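Local atomic coordinates of putative ABC transporter amino acid-binding protein (Sinorhizobium meliloti, PDB entry 2Q88), a protein that binds the compatible solute ectoine, held here in its pocket, and probably delivers it to an ABC transporter for osmoprotective uptake. Residues A[92-98]-A[201-207]; A[112-116]-A[192-198]; A[6-10]-A[46-51]; A[103-107]-A[161-165]. Residues are numbered along the deposited sequence.

Contact 1: residues A[92-98]-A[201-207]; sequences YSQPILC and YCDGAAF
Asp-203, Tyr-92 and Cys-202 give up most surface here, in two separate antiparallel bridges with a loop between them that kinks at Ile-96 (phi/psi -129/-66). Tyr-92 faces Ala-206 and Cys-98 faces Cys-202 as non-hydrogen-bonded pairs, CA-CA 4.4 and 3.9 Å; a register shift of two separates them. Asp-203 ties its own loop to 92-98: its N donates to Leu-97 O (2.8 Å), its O accepts from Ile-96 N (3.0 Å), and its side chain, chi1 90°, turns OD1 onto Leu-97 N (2.7 Å). The Cys-98/Cys-202 end, where strands 98-106 and 201-202 pair, probably leads into the interlobe hinge, as in periplasmic binding proteins of this fold; the Asp-203 side chain lies about 6 Å from bound ectoine. Cys-202 SG joins Cys-98 SG in a disulfide (2.1 Å, chi3 99°, both chi1 m). The Tyr-92 ring brings CE1 to 3.9 Å from Ala-206 CB and its edge to Gly-204 O, while its OH hydrogen-bonds to Leu-80 O. Ser-93 N donates to Ala-205 O (2.9 Å); a CB on Gly-204 would clash with Ser-93 OG.

Contact 2: residues A[112-116]-A[192-198]; sequences GLKSY and LAPVEGA
Both segments are irregular: 112-116 leads into helix 116-121 with Ser-115 at its N-cap, and 192-198 leaves strand 189-192, passes a cis peptide before Pro-194 and closes a type II turn from Val-195 to Ala-198. Gly-197 takes positive phi (87°) in that turn. The backbones come closest at Ser-115 and Glu-196, CA-CA 4.9 Å, where Glu-196 N donates to Lys-114 O (3.0 Å). Beside this bond, a water bridges Tyr-116 N (3.1 Å, accepting) and Glu-196 O (2.6 Å, donating). Ser-115 OG, chi1 p, turns to Asp-118 N to cap the helix. Leu-192 sets CD1 3.9 Å from Lys-114 CG, along the lysine's aliphatic stem. Tyr-116, chi1 m, places CE1 3.7 Å from Val-195 CG1 and 4.0 Å from Ala-198 CB, while its OH hydrogen-bonds to Ser-171 OG. Val-195 also packs on Phe-103 of strand 98-106. One direct backbone bond and one water carry the polar part, so the tie relies on main-chain groups, and the apolar contacts beside it gather round Val-195 and Leu-192.

Contact 3: residues A[6-10]-A[46-51]; sequences LEELK and FKRLGV
An apolar contact between the N-terminal helix 5-12 and the turn that leaves helix 37-48 sits near one end of the molecule, in the lobe distant from contacts 2 and 4. Segment 6-10 is helical throughout; 46-51 runs out of its helix through a Schellman motif, with Gly-50 at phi 88° and Val-51 N bonded to Phe-46 O (2.8 Å), Gly-50 N to Lys-47 O (2.9 Å). The backbones are nearest at Lys-10 and Val-51, CA-CA 4.7 Å. Val-51, chi1 t, is the shared partner: its CG2 lies 3.9 Å from Leu-6 CD2, from Leu-9 CB and from Lys-10 CG. Leu-6 CD2 also meets Leu-49 CB (4.1 Å), and Leu-9 CD1 reaches Phe-46 CE1 (4.1 Å). Lys-10 lays its chain over the helix end, CE 3.4 Å from Leu-49 O. Helix 212-228 adds Leu-214 against Leu-6 and Leu-9. A water donates to Lys-10 O (2.9 Å) and Gly-50 O (2.8 Å). The side-chain attachment is therefore hydrophobic, and this water supplies a polar link between two carbonyls.

Contact 4: residues A[103-107]-A[161-165]; sequences FALKK and MLQDG
Segment 103-107 is strand as far as Lys-106, and it passes the C-terminal turn of helix 155-164, the closest CA pair being Leu-105 and Leu-162 at 7.4 Å. Ala-104 points its CB toward the helix, 4.0 Å from Leu-162 CD1, which also lies 3.7 Å from Ala-104 O. Leu-105 turns its CA-to-CB bond away and contributes backbone, its N 3.9 Å from Leu-162 CD1. Lys-106, with chi1 and chi2 both m, then reaches along the helix end: its CG is 4.3 Å from Leu-162 CD2, its CE 3.2 Å from Leu-162 O, and its NZ gives a weak hydrogen bond to Gln-163 O (3.5 Å). Leu-162, pointing toward the strand, has the most surface covered. Gly-165 ends the helix in a Schellman motif at phi 87°. This is a helix packed on a sheet, as in the alpha/beta lobes of periplasmic binding proteins: strand 98-106 runs antiparallel to both 169-173 and 189-192, Leu-162 also touches Val-189 of the latter, and Leu-105 packs on Val-169 and Leu-192.

Contacts 1 and 4 are buried, while contacts 2 and 3 are only partly so. Contact 1 lies nearest the chain centre; it has the most direct hydrogen bonds between its segments and, in addition, a covalent disulfide. Contact 3 lacks direct hydrogen bonds between its segments, and contact 4 has one weak lysine bond. Contacts 1 and 4 both reach strand 98-106, at its two ends. Contacts 2 and 4 adjoin in one lobe: Val-195 and Tyr-116 pack on Phe-103, and Leu-192 O probably accepts from Phe-103 N (2.8 Å). Contact 3 sits across the centre from both, about 42 and 44 Å between centres, yet meets contact 1 through Phe-46 and Phe-207. Water bridges occur in contacts 2 and 3.

Contact 1: residues A[92-98]-A[201-207]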
loop_
_atom_site.group_PDB
_atom_site.type_symbol
_atom_site.label_atom_id
_atom_site.label_comp_id
_atom_site.label_asym_id
_atom_site.label_seq_id
_atom_site.Cartn_x
_atom_site.Cartn_y
_atom_site.Cartn_z
ATOM N N TYR A 92 -10.328 6.415 7.430
ATOM C CA TYR A 92 -8.890 6.583 7.269
ATOM C C TYR A 92 -8.316 7.559 8.276
ATOM O O TYR A 92 -8.965 8.540 8.653
ATOM C CB TYR A 92 -8.584 7.134 5.875
ATOM C CG TYR A 92 -8.308 6.103 4.798
ATOM C CD1 TYR A 92 -7.163 5.311 4.835
ATOM C CD2 TYR A 92 -9.162 5.977 3.707
ATOM C CE1 TYR A 92 -6.895 4.380 3.824
ATOM C CE2 TYR A 92 -8.912 5.051 2.692
ATOM C CZ TYR A 92 -7.790 4.257 2.763
ATOM O OH TYR A 92 -7.543 3.354 1.760
ATOM N N SER A 93 -7.083 7.297 8.692
ATOM C CA SER A 93 -6.289 8.284 9.389
ATOM C C SER A 93 -5.844 9.348 8.396
ATOM O O SER A 93 -6.144 9.266 7.215
ATOM C CB SER A 93 -5.034 7.626 9.962
ATOM O OG SER A 93 -4.134 7.317 8.908
ATOM N N GLN A 94 -5.103 10.337 8.884
ATOM C CA GLN A 94 -4.420 11.309 8.028
ATOM C C GLN A 94 -3.289 10.602 7.249
ATOM O O GLN A 94 -2.952 9.468 7.585
ATOM C CB GLN A 94 -3.908 12.467 8.898
ATOM C CG GLN A 94 -5.043 13.384 9.424
ATOM C CD GLN A 94 -5.860 14.044 8.313
ATOM O OE1 GLN A 94 -5.326 14.410 7.261
ATOM N NE2 GLN A 94 -7.155 14.202 8.552
ATOM N N PRO A 95 -2.742 11.225 6.201
ATOM C CA PRO A 95 -1.783 10.554 5.323
ATOM C C PRO A 95 -0.491 10.146 6.009
ATOM O O PRO A 95 -0.024 10.822 6.925
ATOM C CB PRO A 95 -1.489 11.589 4.233
ATOM C CG PRO A 95 -2.538 12.626 4.349
ATOM C CD PRO A 95 -2.999 12.611 5.772
ATOM N N ILE A 96 0.073 9.029 5.556
ATOM C CA ILE A 96 1.301 8.487 6.133
ATOM C C ILE A 96 2.351 8.196 5.069
ATOM O O ILE A 96 3.417 8.827 5.063
ATOM C CB ILE A 96 1.004 7.206 6.975
ATOM C CG1 ILE A 96 0.059 7.537 8.136
ATOM C CG2 ILE A 96 2.317 6.605 7.500
ATOM C CD1 ILE A 96 -0.466 6.340 8.931
ATOM N N LEU A 97 2.061 7.232 4.189
ATOM C CA LEU A 97 3.017 6.774 3.164
ATOM C C LEU A 97 2.586 7.164 1.757
ATOM O O LEU A 97 1.548 6.720 1.264
ATOM C CB LEU A 97 3.209 5.261 3.221
ATOM C CG LEU A 97 3.591 4.625 4.566
ATOM C CD1 LEU A 97 3.888 3.153 4.341
ATOM C CD2 LEU A 97 4.823 5.303 5.152
ATOM N N CYS A 98 3.405 7.985 1.120
ATOM C CA CYS A 98 3.125 8.512 -0.214
ATOM C C CYS A 98 4.052 7.882 -1.240
ATOM O O CYS A 98 5.223 7.669 -0.959
ATOM C CB CYS A 98 3.309 10.031 -0.210
ATOM S SG CYS A 98 2.152 10.883 0.880
ATOM N N TYR A 201 -0.125 8.680 -5.002
ATOM C CA TYR A 201 -1.062 8.279 -3.970
ATOM C C TYR A 201 -0.402 8.429 -2.606
ATOM O O TYR A 201 0.825 8.422 -2.512
ATOM C CB TYR A 201 -1.431 6.803 -4.140
ATOM C CG TYR A 201 -2.328 6.469 -5.304
ATOM C CD1 TYR A 201 -3.679 6.824 -5.295
ATOM C CD2 TYR A 201 -1.838 5.776 -6.406
ATOM C CE1 TYR A 201 -4.508 6.514 -6.361
ATOM C CE2 TYR A 201 -2.665 5.456 -7.485
ATOM C CZ TYR A 201 -3.998 5.830 -7.448
ATOM O OH TYR A 201 -4.825 5.535 -8.504
ATOM N N CYS A 202 -1.228 8.568 -1.570
ATOM C CA CYS A 202 -0.799 8.394 -0.179
ATOM C C CYS A 202 -1.747 7.453 0.539
ATOM O O CYS A 202 -2.947 7.439 0.268
ATOM C CB CYS A 202 -0.791 9.719 0.590
ATOM S SG CYS A 202 0.313 11.001 -0.019
ATOM N N ASP A 203 -1.214 6.681 1.475
ATOM C CA ASP A 203 -2.047 5.832 2.303
ATOM C C ASP A 203 -2.373 6.473 3.667
ATOM O O ASP A 203 -2.007 7.614 3.945
ATOM C CB ASP A 203 -1.390 4.451 2.484
ATOM C CG ASP A 203 -0.475 4.374 3.699
ATOM O OD1 ASP A 203 0.058 5.418 4.137
ATOM O OD2 ASP A 203 -0.244 3.299 4.298
ATOM N N GLY A 204 -3.104 5.735 4.484
ATOM C CA GLY A 204 -3.216 6.009 5.908
ATOM C C GLY A 204 -3.633 4.678 6.490
ATOM O O GLY A 204 -3.925 3.748 5.734
ATOM N N ALA A 205 -3.676 4.570 7.813
ATOM C CA ALA A 205 -4.288 3.400 8.422
ATOM C C ALA A 205 -5.808 3.481 8.207
ATOM O O ALA A 205 -6.384 4.556 8.322
ATOM C CB ALA A 205 -3.951 3.332 9.905
ATOM N N ALA A 206 -6.444 2.359 7.874
ATOM C CA ALA A 206 -7.900 2.341 7.693
ATOM C C ALA A 206 -8.582 1.590 8.831
ATOM O O ALA A 206 -8.166 0.486 9.179
ATOM C CB ALA A 206 -8.266 1.709 6.378
ATOM N N PHE A 207 -9.645 2.186 9.371
ATOM C CA PHE A 207 -10.416 1.590 10.455
ATOM C C PHE A 207 -11.850 1.393 10.012
ATOM O O PHE A 207 -12.302 2.034 9.070
ATOM C CB PHE A 207 -10.375 2.491 11.693
ATOM C CG PHE A 207 -8.984 2.806 12.156
ATOM C CD1 PHE A 207 -8.295 3.905 11.637
ATOM C CD2 PHE A 207 -8.358 2.007 13.103
ATOM C CE1 PHE A 207 -6.993 4.196 12.058
ATOM C CE2 PHE A 207 -7.063 2.296 13.527
ATOM C CZ PHE A 207 -6.382 3.390 12.997
#

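Contact 2: residues A[112-116]-A[192-198]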
loop_
_atom_site.group_PDB
_atom_site.type_symbol
_atom_site.label_atom_id
_atom_site.label_comp_id
_atom_site.label_asym_id
_atom_site.label_seq_id
_atom_site.Cartn_x
_atom_site.Cartn_y
_atom_site.Cartn_z
ATOM N N GLY A 112 7.755 -0.425 -25.747
ATOM C CA GLY A 112 7.643 1.023 -25.548
ATOM C C GLY A 112 6.497 1.399 -24.632
ATOM O O GLY A 112 5.734 2.317 -24.931
ATOM N N LEU A 113 6.377 0.679 -23.519
ATOM C CA LEU A 113 5.310 0.903 -22.546
ATOM C C LEU A 113 5.765 1.880 -21.460
ATOM O O LEU A 113 6.654 1.558 -20.671
ATOM C CB LEU A 113 4.855 -0.427 -21.920
ATOM C CG LEU A 113 4.411 -1.556 -22.861
ATOM C CD1 LEU A 113 4.264 -2.879 -22.105
ATOM C CD2 LEU A 113 3.113 -1.207 -23.581
ATOM N N LYS A 114 5.159 3.069 -21.444
ATOM C CA LYS A 114 5.520 4.150 -20.510
ATOM C C LYS A 114 4.313 4.634 -19.685
ATOM O O LYS A 114 4.473 5.350 -18.690
ATOM C CB LYS A 114 6.124 5.346 -21.276
ATOM C CG LYS A 114 7.347 5.030 -22.131
ATOM C CD LYS A 114 7.708 6.223 -23.003
ATOM C CE LYS A 114 8.803 5.896 -24.015
ATOM N NZ LYS A 114 9.114 7.088 -24.885
ATOM N N SER A 115 3.111 4.259 -20.118
ATOM C CA SER A 115 1.874 4.668 -19.463
ATOM C C SER A 115 0.886 3.509 -19.497
ATOM O O SER A 115 1.083 2.558 -20.249
ATOM C CB SER A 115 1.268 5.890 -20.177
ATOM O OG SER A 115 0.771 5.550 -21.464
ATOM N N TYR A 116 -0.181 3.584 -18.698
ATOM C CA TYR A 116 -1.185 2.522 -18.729
ATOM C C TYR A 116 -1.940 2.516 -20.051
ATOM O O TYR A 116 -2.433 1.471 -20.481
ATOM C CB TYR A 116 -2.148 2.621 -17.551
ATOM C CG TYR A 116 -1.511 2.276 -16.231
ATOM C CD1 TYR A 116 -1.110 3.281 -15.351
ATOM C CD2 TYR A 116 -1.297 0.946 -15.859
ATOM C CE1 TYR A 116 -0.527 2.973 -14.113
ATOM C CE2 TYR A 116 -0.706 0.622 -14.609
ATOM C CZ TYR A 116 -0.313 1.648 -13.750
ATOM O OH TYR A 116 0.283 1.372 -12.516
ATOM N N LEU A 192 10.779 1.447 -15.007
ATOM C CA LEU A 192 10.312 2.752 -15.457
ATOM C C LEU A 192 9.498 3.376 -14.326
ATOM O O LEU A 192 8.496 2.811 -13.893
ATOM C CB LEU A 192 9.485 2.626 -16.741
ATOM C CG LEU A 192 8.982 3.925 -17.386
ATOM C CD1 LEU A 192 9.182 3.902 -18.889
ATOM C CD2 LEU A 192 7.523 4.197 -17.031
ATOM N N ALA A 193 9.962 4.526 -13.839
ATOM C CA ALA A 193 9.318 5.225 -12.729
ATOM C C ALA A 193 9.508 6.744 -12.834
ATOM O O ALA A 193 10.614 7.206 -13.129
ATOM C CB ALA A 193 9.865 4.712 -11.395
ATOM N N PRO A 194 8.443 7.515 -12.596
ATOM C CA PRO A 194 7.100 6.969 -12.381
ATOM C C PRO A 194 6.387 6.682 -13.691
ATOM O O PRO A 194 6.824 7.153 -14.746
ATOM C CB PRO A 194 6.385 8.096 -11.643
ATOM C CG PRO A 194 7.020 9.334 -12.152
ATOM C CD PRO A 194 8.465 8.983 -12.454
ATOM N N VAL A 195 5.306 5.913 -13.625
ATOM C CA VAL A 195 4.461 5.692 -14.789
ATOM C C VAL A 195 3.885 7.033 -15.232
ATOM O O VAL A 195 3.388 7.805 -14.415
ATOM C CB VAL A 195 3.296 4.734 -14.498
ATOM C CG1 VAL A 195 2.429 4.566 -15.755
ATOM C CG2 VAL A 195 3.806 3.393 -14.026
ATOM N N GLU A 196 3.974 7.316 -16.528
ATOM C CA GLU A 196 3.469 8.565 -17.055
ATOM C C GLU A 196 1.947 8.594 -17.019
ATOM O O GLU A 196 1.302 7.641 -17.436
ATOM C CB GLU A 196 3.995 8.779 -18.476
ATOM C CG GLU A 196 5.481 9.103 -18.529
ATOM C CD GLU A 196 5.834 10.441 -17.879
ATOM O OE1 GLU A 196 4.953 11.327 -17.733
ATOM O OE2 GLU A 196 7.016 10.622 -17.504
ATOM N N GLY A 197 1.387 9.684 -16.499
ATOM C CA GLY A 197 -0.059 9.877 -16.436
ATOM C C GLY A 197 -0.725 9.299 -15.193
ATOM O O GLY A 197 -1.912 9.519 -14.963
ATOM N N ALA A 198 0.032 8.550 -14.399
ATOM C CA ALA A 198 -0.504 7.905 -13.202
ATOM C C ALA A 198 -0.503 8.895 -12.034
ATOM O O ALA A 198 0.392 9.740 -11.953
ATOM C CB ALA A 198 0.320 6.673 -12.861
HETATM O O HOH W 1 -0.839 6.136 -17.153
#

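Contact 3: residues A[6-10]-A[46-51]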
loop_
_atom_site.group_PDB
_atom_site.type_symbol
_atom_site.label_atom_id
_atom_site.label_comp_id
_atom_site.label_asym_id
_atom_site.label_seq_id
_atom_site.Cartn_x
_atom_site.Cartn_y
_atom_site.Cartn_z
ATOM N N LEU A 6 -11.014 1.177 21.627
ATOM C CA LEU A 6 -9.656 1.329 22.148
ATOM C C LEU A 6 -9.509 0.587 23.478
ATOM O O LEU A 6 -8.537 -0.132 23.674
ATOM C CB LEU A 6 -9.272 2.802 22.318
ATOM C CG LEU A 6 -7.813 3.244 22.095
ATOM C CD1 LEU A 6 -7.438 4.366 23.055
ATOM C CD2 LEU A 6 -6.775 2.118 22.176
ATOM N N GLU A 7 -10.477 0.755 24.379
ATOM C CA GLU A 7 -10.451 0.059 25.678
ATOM C C GLU A 7 -10.327 -1.455 25.493
ATOM O O GLU A 7 -9.563 -2.110 26.201
ATOM C CB GLU A 7 -11.701 0.371 26.499
ATOM C CG GLU A 7 -11.876 1.834 26.871
ATOM C CD GLU A 7 -13.340 2.226 27.011
ATOM O OE1 GLU A 7 -14.110 1.465 27.647
ATOM O OE2 GLU A 7 -13.727 3.298 26.484
ATOM N N GLU A 8 -11.081 -1.989 24.530
ATOM C CA GLU A 8 -11.084 -3.416 24.197
ATOM C C GLU A 8 -9.716 -3.893 23.721
ATOM O O GLU A 8 -9.250 -4.963 24.117
ATOM C CB GLU A 8 -12.129 -3.704 23.121
ATOM C CG GLU A 8 -13.561 -3.430 23.555
ATOM C CD GLU A 8 -14.581 -3.940 22.555
ATOM O OE1 GLU A 8 -14.466 -3.616 21.352
ATOM O OE2 GLU A 8 -15.504 -4.671 22.976
ATOM N N LEU A 9 -9.085 -3.095 22.862
ATOM C CA LEU A 9 -7.747 -3.388 22.353
ATOM C C LEU A 9 -6.682 -3.297 23.438
ATOM O O LEU A 9 -5.760 -4.106 23.472
ATOM C CB LEU A 9 -7.391 -2.445 21.196
ATOM C CG LEU A 9 -8.230 -2.584 19.929
ATOM C CD1 LEU A 9 -7.695 -1.651 18.854
ATOM C CD2 LEU A 9 -8.234 -4.032 19.425
ATOM N N LYS A 10 -6.812 -2.310 24.319
ATOM C CA LYS A 10 -5.884 -2.162 25.432
ATOM C C LYS A 10 -5.999 -3.367 26.361
ATOM O O LYS A 10 -4.985 -3.906 26.811
ATOM C CB LYS A 10 -6.142 -0.860 26.192
ATOM C CG LYS A 10 -5.838 0.403 25.393
ATOM C CD LYS A 10 -6.298 1.655 26.145
ATOM C CE LYS A 10 -5.335 2.053 27.264
ATOM N NZ LYS A 10 -5.740 3.345 27.919
ATOM N N PHE A 46 0.081 2.516 18.351
ATOM C CA PHE A 46 -0.667 1.627 19.238
ATOM C C PHE A 46 0.000 1.503 20.593
ATOM O O PHE A 46 -0.680 1.510 21.618
ATOM C CB PHE A 46 -0.907 0.257 18.596
ATOM C CG PHE A 46 -2.109 0.221 17.691
ATOM C CD1 PHE A 46 -3.384 0.495 18.191
ATOM C CD2 PHE A 46 -1.973 -0.111 16.344
ATOM C CE1 PHE A 46 -4.516 0.466 17.345
ATOM C CE2 PHE A 46 -3.081 -0.140 15.494
ATOM C CZ PHE A 46 -4.357 0.146 15.993
ATOM N N LYS A 47 1.326 1.409 20.602
ATOM C CA LYS A 47 2.076 1.376 21.860
ATOM C C LYS A 47 1.776 2.619 22.694
ATOM O O LYS A 47 1.524 2.523 23.903
ATOM C CB LYS A 47 3.581 1.265 21.610
ATOM C CG LYS A 47 4.368 1.109 22.908
ATOM C CD LYS A 47 5.875 1.089 22.720
ATOM C CE LYS A 47 6.564 1.239 24.080
ATOM N NZ LYS A 47 8.033 0.985 24.005
ATOM N N ARG A 48 1.787 3.780 22.036
ATOM C CA ARG A 48 1.532 5.059 22.704
ATOM C C ARG A 48 0.119 5.133 23.239
ATOM O O ARG A 48 -0.114 5.771 24.258
ATOM C CB ARG A 48 1.797 6.221 21.748
ATOM C CG ARG A 48 3.276 6.492 21.569
ATOM C CD ARG A 48 3.620 7.365 20.374
ATOM N NE ARG A 48 5.056 7.309 20.124
ATOM C CZ ARG A 48 5.933 8.227 20.514
ATOM N NH1 ARG A 48 5.533 9.313 21.163
ATOM N NH2 ARG A 48 7.215 8.062 20.238
ATOM N N LEU A 49 -0.808 4.453 22.560
ATOM C CA LEU A 49 -2.192 4.347 23.002
ATOM C C LEU A 49 -2.385 3.280 24.085
ATOM O O LEU A 49 -3.497 3.101 24.572
ATOM C CB LEU A 49 -3.130 4.059 21.816
ATOM C CG LEU A 49 -3.214 5.130 20.730
ATOM C CD1 LEU A 49 -4.077 4.669 19.536
ATOM C CD2 LEU A 49 -3.761 6.398 21.355
ATOM N N GLY A 50 -1.315 2.575 24.446
ATOM C CA GLY A 50 -1.385 1.549 25.489
ATOM C C GLY A 50 -1.768 0.164 25.006
ATOM O O GLY A 50 -2.207 -0.680 25.804
ATOM N N VAL A 51 -1.613 -0.067 23.698
ATOM C CA VAL A 51 -1.834 -1.385 23.086
ATOM C C VAL A 51 -0.455 -1.947 22.776
ATOM O O VAL A 51 0.199 -1.483 21.843
ATOM C CB VAL A 51 -2.685 -1.290 21.793
ATOM C CG1 VAL A 51 -2.844 -2.654 21.136
ATOM C CG2 VAL A 51 -4.057 -0.660 22.071
HETATM O O HOH W 2 -2.260 -3.441 25.941
#

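Contact 4: residues A[103-107]-A[161-165]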
loop_
_atom_site.group_PDB
_atom_site.type_symbol
_atom_site.label_atom_id
_atom_site.label_comp_id
_atom_site.label_asym_id
_atom_site.label_seq_id
_atom_site.Cartn_x
_atom_site.Cartn_y
_atom_site.Cartn_z
ATOM N N PHE A 103 6.696 0.708 -13.279
ATOM C CA PHE A 103 6.659 -0.519 -14.075
ATOM C C PHE A 103 7.994 -1.235 -13.975
ATOM O O PHE A 103 9.050 -0.587 -14.033
ATOM C CB PHE A 103 6.505 -0.207 -15.562
ATOM C CG PHE A 103 5.145 0.270 -15.978
ATOM C CD1 PHE A 103 4.023 0.076 -15.192
ATOM C CD2 PHE A 103 4.990 0.861 -17.233
ATOM C CE1 PHE A 103 2.748 0.516 -15.639
ATOM C CE2 PHE A 103 3.749 1.286 -17.674
ATOM C CZ PHE A 103 2.629 1.120 -16.871
ATOM N N ALA A 104 7.935 -2.560 -13.870
ATOM C CA ALA A 104 9.073 -3.433 -14.123
ATOM C C ALA A 104 8.844 -4.015 -15.517
ATOM O O ALA A 104 7.777 -4.555 -15.804
ATOM C CB ALA A 104 9.135 -4.537 -13.080
ATOM N N LEU A 105 9.865 -3.898 -16.360
ATOM C CA LEU A 105 9.767 -4.112 -17.802
ATOM C C LEU A 105 10.953 -4.950 -18.280
ATOM O O LEU A 105 11.961 -5.069 -17.581
ATOM C CB LEU A 105 9.829 -2.732 -18.487
ATOM C CG LEU A 105 8.671 -1.989 -19.178
ATOM C CD1 LEU A 105 7.311 -2.620 -19.026
ATOM C CD2 LEU A 105 8.635 -0.534 -18.762
ATOM N N LYS A 106 10.839 -5.514 -19.481
ATOM C CA LYS A 106 11.984 -6.151 -20.120
ATOM C C LYS A 106 13.025 -5.106 -20.517
ATOM O O LYS A 106 12.670 -4.000 -20.932
ATOM C CB LYS A 106 11.532 -6.974 -21.329
ATOM C CG LYS A 106 10.907 -8.310 -20.950
ATOM C CD LYS A 106 11.953 -9.245 -20.367
ATOM C CE LYS A 106 11.429 -10.658 -20.216
ATOM N NZ LYS A 106 12.550 -11.606 -20.016
ATOM N N LYS A 107 14.304 -5.454 -20.370
ATOM C CA LYS A 107 15.405 -4.527 -20.651
ATOM C C LYS A 107 15.253 -3.965 -22.059
ATOM O O LYS A 107 15.004 -4.714 -22.997
ATOM C CB LYS A 107 16.758 -5.235 -20.512
ATOM C CG LYS A 107 17.967 -4.303 -20.579
ATOM C CD LYS A 107 19.214 -5.050 -21.049
ATOM C CE LYS A 107 20.355 -4.091 -21.343
ATOM N NZ LYS A 107 21.127 -4.502 -22.557
ATOM N N MET A 161 7.040 -14.014 -13.353
ATOM C CA MET A 161 6.141 -13.958 -14.514
ATOM C C MET A 161 6.676 -13.092 -15.646
ATOM O O MET A 161 6.502 -13.417 -16.815
ATOM C CB MET A 161 4.779 -13.424 -14.105
ATOM C CG MET A 161 3.764 -14.484 -13.860
ATOM S SD MET A 161 2.211 -13.705 -13.416
ATOM C CE MET A 161 2.026 -14.307 -11.735
ATOM N N LEU A 162 7.299 -11.977 -15.275
ATOM C CA LEU A 162 7.940 -11.058 -16.210
ATOM C C LEU A 162 9.121 -11.750 -16.887
ATOM O O LEU A 162 9.234 -11.742 -18.107
ATOM C CB LEU A 162 8.439 -9.835 -15.437
ATOM C CG LEU A 162 8.405 -8.411 -15.981
ATOM C CD1 LEU A 162 9.636 -7.691 -15.478
ATOM C CD2 LEU A 162 8.308 -8.336 -17.511
ATOM N N GLN A 163 9.994 -12.342 -16.081
ATOM C CA GLN A 163 11.132 -13.126 -16.570
ATOM C C GLN A 163 10.714 -14.276 -17.501
ATOM O O GLN A 163 11.349 -14.504 -18.529
ATOM C CB GLN A 163 11.941 -13.681 -15.389
ATOM C CG GLN A 163 12.673 -12.620 -14.554
ATOM C CD GLN A 163 13.184 -13.146 -13.209
ATOM O OE1 GLN A 163 12.833 -14.248 -12.782
ATOM N NE2 GLN A 163 14.017 -12.351 -12.542
ATOM N N ASP A 164 9.654 -14.993 -17.130
ATOM C CA ASP A 164 9.135 -16.123 -17.908
ATOM C C ASP A 164 8.409 -15.736 -19.183
ATOM O O ASP A 164 8.200 -16.584 -20.050
ATOM C CB ASP A 164 8.180 -16.966 -17.062
ATOM C CG ASP A 164 8.906 -17.860 -16.089
ATOM O OD1 ASP A 164 10.157 -17.823 -16.065
ATOM O OD2 ASP A 164 8.312 -18.633 -15.304
ATOM N N GLY A 165 7.994 -14.475 -19.281
ATOM C CA GLY A 165 7.202 -14.007 -20.416
ATOM C C GLY A 165 5.699 -14.185 -20.310
ATOM O O GLY A 165 5.003 -14.123 -21.319
#